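Local atomic coordinates of alcohol dehydrogenase (Aeropyrum pernix, PDB entry 1H2B), a protein that probably oxidises alcohols with NAD(+) as a zinc-dependent dehydrogenase, and is built here with zinc, the nicotinamide cofactor and octanoic acid bound. Residues 127-130 and 131-135; 337-340 and 341-345. One frame throughout, in Å; residues are numbered along the deposited sequence.

Contact 1 of 2, residues 127-130 and 131-135; sequences EFPG and LNIDG
Phe128 and Leu131 pack side by side, both pointing the same way. CD2 of Leu131 lies 3.5 Å from CE2 of Phe128 and meets the ring obliquely. The Phe128 ring takes this place because CG is anti to the backbone N (chi1 -160°). Behind the pair the chain curls tightly. Phe128 O accepts two backbone N-H groups, Leu131 N at 2.9 Å and Asn132 N at 3.2 Å. The Asn132 side chain turns back on the same residue: its OD1 takes Phe128 N at 3.0 Å, in the carbonyl plane though with a bent N-H angle of 144°. Gly130 N bonds to Ile133 O at 2.7 Å and closes the turn. The other side is looser. Ile133 CD1 rests 4.1 Å from Pro129 CG, and its chain crosses that of Glu127 at about a right angle. Here Glu127 reaches Arg41 in a salt bridge. Asp134 OD1 forms a salt bridge with Arg20 and accepts a hydrogen bond from Thr76 N. Phe128 also touches the bound octanoic acid and belongs to its pocket. Replacing Phe128 with an alanine would probably take away the ring that Leu131 lies along and open a gap beside the octanoic acid. This turn lies in the loop between helix 113-116 and strand 140-143. Leu131 packs on the zinc ligand His79, and Gly135 bonds through its backbone to Thr76 of strand 75-76.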
ATOM      1  N   GLU B 127      -1.450 -18.844 -22.705  1.00 25.77           N
ATOM      2  CA  GLU B 127      -2.477 -19.392 -23.609  1.00 20.55           C
ATOM      3  C   GLU B 127      -3.778 -19.407 -22.805  1.00 19.46           C
ATOM      4  O   GLU B 127      -3.723 -19.407 -21.573  1.00 21.16           O
ATOM      5  CB  GLU B 127      -2.059 -20.809 -23.984  1.00 23.36           C
ATOM      6  CG  GLU B 127      -0.755 -20.803 -24.782  1.00 27.94           C
ATOM      7  CD  GLU B 127      -0.478 -22.094 -25.531  1.00 34.99           C
ATOM      8  OE1 GLU B 127       0.312 -22.921 -25.017  1.00 41.80           O
ATOM      9  OE2 GLU B 127      -1.038 -22.275 -26.634  1.00 44.72           O
ATOM     10  N   PHE B 128      -4.917 -19.335 -23.481  1.00 17.53           N
ATOM     11  CA  PHE B 128      -6.164 -19.092 -22.767  1.00 16.96           C
ATOM     12  C   PHE B 128      -7.227 -19.933 -23.443  1.00 16.67           C
ATOM     13  O   PHE B 128      -7.817 -19.503 -24.473  1.00 19.15           O
ATOM     14  CB  PHE B 128      -6.458 -17.574 -22.828  1.00 17.52           C
ATOM     15  CG  PHE B 128      -7.423 -17.043 -21.779  1.00 22.78           C
ATOM     16  CD1 PHE B 128      -6.997 -16.099 -20.845  1.00 32.17           C
ATOM     17  CD2 PHE B 128      -8.767 -17.363 -21.819  1.00 23.67           C
ATOM     18  CE1 PHE B 128      -7.888 -15.574 -19.902  1.00 35.09           C
ATOM     19  CE2 PHE B 128      -9.677 -16.829 -20.896  1.00 22.87           C
ATOM     20  CZ  PHE B 128      -9.226 -15.929 -19.923  1.00 29.11           C
ATOM     21  N   PRO B 129      -7.491 -21.149 -22.933  1.00 15.81           N
ATOM     22  CA  PRO B 129      -8.555 -21.992 -23.491  1.00 15.93           C
ATOM     23  C   PRO B 129      -9.891 -21.235 -23.678  1.00 16.98           C
ATOM     24  O   PRO B 129     -10.397 -20.528 -22.800  1.00 17.22           O
ATOM     25  CB  PRO B 129      -8.691 -23.102 -22.470  1.00 17.33           C
ATOM     26  CG  PRO B 129      -7.219 -23.278 -21.983  1.00 16.93           C
ATOM     27  CD  PRO B 129      -6.768 -21.835 -21.842  1.00 17.42           C
ATOM     28  N   GLY B 130     -10.423 -21.350 -24.891  1.00 16.83           N
ATOM     29  CA  GLY B 130     -11.655 -20.651 -25.190  1.00 17.52           C
ATOM     30  C   GLY B 130     -11.462 -19.286 -25.802  1.00 19.00           C
ATOM     31  O   GLY B 130     -12.401 -18.772 -26.407  1.00 19.44           O
ATOM     32  N   LEU B 131     -10.308 -18.657 -25.610  1.00 19.43           N
ATOM     33  CA  LEU B 131     -10.109 -17.301 -26.130  1.00 21.38           C
ATOM     34  C   LEU B 131      -9.305 -17.372 -27.393  1.00 24.69           C
ATOM     35  O   LEU B 131      -9.684 -16.785 -28.385  1.00 28.12           O
ATOM     36  CB  LEU B 131      -9.334 -16.411 -25.155  1.00 22.79           C
ATOM     37  CG  LEU B 131     -10.167 -15.376 -24.408  1.00 32.37           C
ATOM     38  CD1 LEU B 131     -10.538 -14.220 -25.296  1.00 28.39           C
ATOM     39  CD2 LEU B 131     -11.422 -16.014 -23.804  1.00 30.48           C
ATOM     40  N   ASN B 132      -8.159 -18.050 -27.317  1.00 25.22           N
ATOM     41  CA  ASN B 132      -7.279 -18.237 -28.471  1.00 26.69           C
ATOM     42  C   ASN B 132      -6.931 -19.680 -28.853  1.00 29.29           C
ATOM     43  O   ASN B 132      -6.279 -19.903 -29.888  1.00 28.49           O
ATOM     44  CB  ASN B 132      -6.016 -17.335 -28.372  1.00 24.22           C
ATOM     45  CG  ASN B 132      -5.059 -17.725 -27.246  1.00 29.07           C
ATOM     46  OD1 ASN B 132      -5.393 -18.473 -26.338  1.00 25.42           O
ATOM     47  ND2 ASN B 132      -3.842 -17.200 -27.313  1.00 33.04           N
ATOM     48  N   ILE B 133      -7.360 -20.648 -28.042  1.00 25.95           N
ATOM     49  CA  ILE B 133      -7.161 -22.087 -28.299  1.00 24.32           C
ATOM     50  C   ILE B 133      -8.397 -22.815 -27.803  1.00 22.56           C
ATOM     51  O   ILE B 133      -9.263 -22.182 -27.214  1.00 19.05           O
ATOM     52  CB  ILE B 133      -5.868 -22.634 -27.588  1.00 22.19           C
ATOM     53  CG1 ILE B 133      -5.902 -22.440 -26.055  1.00 21.10           C
ATOM     54  CG2 ILE B 133      -4.609 -21.957 -28.128  1.00 29.27           C
ATOM     55  CD1 ILE B 133      -4.817 -23.238 -25.288  1.00 22.34           C
ATOM     56  N   ASP B 134      -8.495 -24.126 -28.038  1.00 20.04           N
ATOM     57  CA  ASP B 134      -9.703 -24.855 -27.697  1.00 19.66           C
ATOM     58  C   ASP B 134     -10.045 -24.760 -26.195  1.00 17.69           C
ATOM     59  O   ASP B 134      -9.168 -24.896 -25.308  1.00 21.63           O
ATOM     60  CB  ASP B 134      -9.556 -26.323 -28.010  1.00 20.45           C
ATOM     61  CG  ASP B 134      -9.623 -26.620 -29.491  1.00 25.61           C
ATOM     62  OD1 ASP B 134     -10.261 -25.843 -30.238  1.00 21.95           O
ATOM     63  OD2 ASP B 134      -9.064 -27.650 -29.954  1.00 23.54           O
ATOM     64  N   GLY B 135     -11.331 -24.534 -25.964  1.00 18.30           N
ATOM     65  CA  GLY B 135     -11.915 -24.394 -24.631  1.00 17.87           C
ATOM     66  C   GLY B 135     -12.896 -25.454 -24.170  1.00 18.74           C
ATOM     67  O   GLY B 135     -12.877 -26.653 -24.584  1.00 19.22           O
TER

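Contact 2 of 2, residues 337-340 and 341-345; sequences DEIN and DVLER
Glu338 O receives Val342 N at 3.0 Å, nearly along the C=O axis, in the first of three successive i to i+4 backbone bonds. Leu343 N to Ile339 O and Glu344 N to Asn340 O follow at 2.9 Å and 3.0 Å, with N-H angles of 163° and 165°. Residues 337-338 are 3-10, and Glu338 is the N-cap of the helix that starts at Ile339. On the buried side Ile339 CG1 lies 4.2 Å from Leu343 CD1. Ile339 CG1 is anti to the backbone N (chi1 -171°), which turns it the same way as Leu343, one turn on. Leu343 CD1 also comes within 4.1 Å of Asn340 OD1, an oxygen that accepts Leu28 N. The extended Glu344 chain runs beside the carbonyl of Asn340, its CG 3.4 Å from Asn340 O. On the polar side a water donates to Glu338 OE1 and Asp341 OD2, at 2.8 Å each. It bridges two like-charged carboxylates whose oxygens stay apart, and so probably eases their repulsion. Glu338 is held further by His334 and Lys335 N, and Arg345 pairs with Asp332. His334 and Asp332 are ligands of a third zinc that this chain lacks in the model. The whole is an amphipathic helix start in a beta-alpha-beta unit, linking parallel strands 331-335 and 354-358, with Ile339 and Val342 packed on strand 354-358.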
ATOM      1  N   ASP B 337     -25.751 -28.140 -26.310  1.00 29.97           N
ATOM      2  CA  ASP B 337     -26.205 -27.874 -27.667  1.00 28.61           C
ATOM      3  C   ASP B 337     -27.210 -26.721 -27.769  1.00 28.48           C
ATOM      4  O   ASP B 337     -27.605 -26.342 -28.880  1.00 29.83           O
ATOM      5  CB  ASP B 337     -26.699 -29.147 -28.378  1.00 35.97           C
ATOM      6  CG  ASP B 337     -27.839 -29.807 -27.674  1.00 39.67           C
ATOM      7  OD1 ASP B 337     -28.640 -29.114 -27.014  1.00 44.31           O
ATOM      8  OD2 ASP B 337     -28.029 -31.047 -27.745  1.00 52.16           O
ATOM      9  N   GLU B 338     -27.557 -26.120 -26.620  1.00 26.49           N
ATOM     10  CA  GLU B 338     -28.323 -24.870 -26.611  1.00 24.94           C
ATOM     11  C   GLU B 338     -27.449 -23.622 -26.705  1.00 26.10           C
ATOM     12  O   GLU B 338     -27.952 -22.514 -26.597  1.00 22.86           O
ATOM     13  CB  GLU B 338     -29.199 -24.757 -25.350  1.00 22.64           C
ATOM     14  CG  GLU B 338     -30.246 -25.849 -25.147  1.00 26.04           C
ATOM     15  CD  GLU B 338     -30.913 -25.710 -23.806  1.00 26.23           C
ATOM     16  OE1 GLU B 338     -31.621 -24.689 -23.581  1.00 31.06           O
ATOM     17  OE2 GLU B 338     -30.721 -26.600 -22.953  1.00 34.55           O
ATOM     18  N   ILE B 339     -26.147 -23.780 -26.897  1.00 23.00           N
ATOM     19  CA  ILE B 339     -25.243 -22.633 -26.890  1.00 22.08           C
ATOM     20  C   ILE B 339     -25.672 -21.412 -27.700  1.00 22.58           C
ATOM     21  O   ILE B 339     -25.618 -20.295 -27.202  1.00 24.71           O
ATOM     22  CB  ILE B 339     -23.794 -23.052 -27.202  1.00 23.82           C
ATOM     23  CG1 ILE B 339     -22.846 -21.872 -26.967  1.00 24.24           C
ATOM     24  CG2 ILE B 339     -23.664 -23.621 -28.618  1.00 25.75           C
ATOM     25  CD1 ILE B 339     -21.442 -22.341 -26.649  1.00 27.20           C
ATOM     26  N   ASN B 340     -26.123 -21.617 -28.933  1.00 22.24           N
ATOM     27  CA  ASN B 340     -26.491 -20.470 -29.749  1.00 25.12           C
ATOM     28  C   ASN B 340     -27.747 -19.762 -29.302  1.00 23.15           C
ATOM     29  O   ASN B 340     -27.788 -18.520 -29.342  1.00 25.47           O
ATOM     30  CB  ASN B 340     -26.584 -20.898 -31.219  1.00 25.68           C
ATOM     31  CG  ASN B 340     -25.244 -21.186 -31.803  1.00 24.06           C
ATOM     32  OD1 ASN B 340     -24.332 -20.354 -31.779  1.00 25.64           O
ATOM     33  ND2 ASN B 340     -25.113 -22.373 -32.378  1.00 27.67           N
ATOM     34  N   ASP B 341     -28.741 -20.504 -28.841  1.00 23.77           N
ATOM     35  CA  ASP B 341     -29.909 -19.889 -28.204  1.00 26.12           C
ATOM     36  C   ASP B 341     -29.494 -19.090 -26.957  1.00 26.09           C
ATOM     37  O   ASP B 341     -29.988 -18.000 -26.725  1.00 24.82           O
ATOM     38  CB  ASP B 341     -30.954 -20.925 -27.825  1.00 27.95           C
ATOM     39  CG  ASP B 341     -32.177 -20.302 -27.190  1.00 32.62           C
ATOM     40  OD1 ASP B 341     -32.806 -19.451 -27.849  1.00 38.28           O
ATOM     41  OD2 ASP B 341     -32.578 -20.584 -26.035  1.00 39.42           O
ATOM     42  N   VAL B 342     -28.564 -19.632 -26.174  1.00 23.71           N
ATOM     43  CA  VAL B 342     -28.127 -18.905 -24.975  1.00 21.76           C
ATOM     44  C   VAL B 342     -27.398 -17.607 -25.320  1.00 20.04           C
ATOM     45  O   VAL B 342     -27.621 -16.575 -24.672  1.00 22.51           O
ATOM     46  CB  VAL B 342     -27.248 -19.805 -24.072  1.00 21.58           C
ATOM     47  CG1 VAL B 342     -26.586 -18.978 -22.931  1.00 21.31           C
ATOM     48  CG2 VAL B 342     -28.082 -20.917 -23.509  1.00 22.35           C
ATOM     49  N   LEU B 343     -26.518 -17.652 -26.320  1.00 19.96           N
ATOM     50  CA  LEU B 343     -25.806 -16.464 -26.787  1.00 18.11           C
ATOM     51  C   LEU B 343     -26.791 -15.416 -27.313  1.00 23.57           C
ATOM     52  O   LEU B 343     -26.646 -14.243 -27.036  1.00 22.61           O
ATOM     53  CB  LEU B 343     -24.815 -16.832 -27.888  1.00 20.60           C
ATOM     54  CG  LEU B 343     -23.544 -17.579 -27.455  1.00 22.52           C
ATOM     55  CD1 LEU B 343     -22.789 -18.086 -28.681  1.00 24.38           C
ATOM     56  CD2 LEU B 343     -22.643 -16.590 -26.649  1.00 19.94           C
ATOM     57  N   GLU B 344     -27.815 -15.859 -28.054  1.00 21.32           N
ATOM     58  CA  GLU B 344     -28.869 -14.928 -28.448  1.00 24.38           C
ATOM     59  C   GLU B 344     -29.557 -14.253 -27.235  1.00 21.61           C
ATOM     60  O   GLU B 344     -29.749 -13.009 -27.219  1.00 24.04           O
ATOM     61  CB  GLU B 344     -29.891 -15.666 -29.325  1.00 26.41           C
ATOM     62  CG  GLU B 344     -29.422 -15.908 -30.756  1.00 35.20           C
ATOM     63  CD  GLU B 344     -30.275 -16.955 -31.488  1.00 52.42           C
ATOM     64  OE1 GLU B 344     -31.516 -17.000 -31.277  1.00 53.57           O
ATOM     65  OE2 GLU B 344     -29.699 -17.747 -32.279  1.00 56.90           O
ATOM     66  N   ARG B 345     -29.942 -15.039 -26.235  1.00 20.22           N
ATOM     67  CA  ARG B 345     -30.577 -14.481 -25.035  1.00 22.26           C
ATOM     68  C   ARG B 345     -29.632 -13.497 -24.341  1.00 22.35           C
ATOM     69  O   ARG B 345     -30.029 -12.412 -23.924  1.00 22.15           O
ATOM     70  CB  ARG B 345     -30.962 -15.585 -24.069  1.00 19.78           C
ATOM     71  CG  ARG B 345     -32.097 -16.499 -24.631  1.00 28.42           C
ATOM     72  CD  ARG B 345     -32.517 -17.597 -23.709  1.00 22.78           C
ATOM     73  NE  ARG B 345     -32.706 -17.103 -22.345  1.00 32.51           N
ATOM     74  CZ  ARG B 345     -32.096 -17.602 -21.273  1.00 33.03           C
ATOM     75  NH1 ARG B 345     -31.267 -18.648 -21.381  1.00 37.46           N
ATOM     76  NH2 ARG B 345     -32.319 -17.057 -20.085  1.00 33.98           N
TER
HETATM   77  O   HOH W   1     -32.543 -23.353 -25.820  1.00 38.86           O

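How the contacts relate
Both contacts are local, and each closes within its own nine residues. They follow in series, neither nesting nor crossing. The chain first passes through the first strands of the GroES-like part and helix 113-116, then curls at contact 1 before strand 140-143. It next builds the six-stranded parallel sheet of the Rossmann-type part that holds NAD. Only afterwards does it reach contact 2, on helix 339-347 between strands 331-335 and 354-358. Strand 354-358 pairs with strand 44-52, so the late unit returns to the sheet that strand 140-143 also joins. The centres of contacts 1 and 2 are about 19 Å apart. The nearest atoms of contact 1 and contact 2 are about 9 Å apart, so the two do not touch.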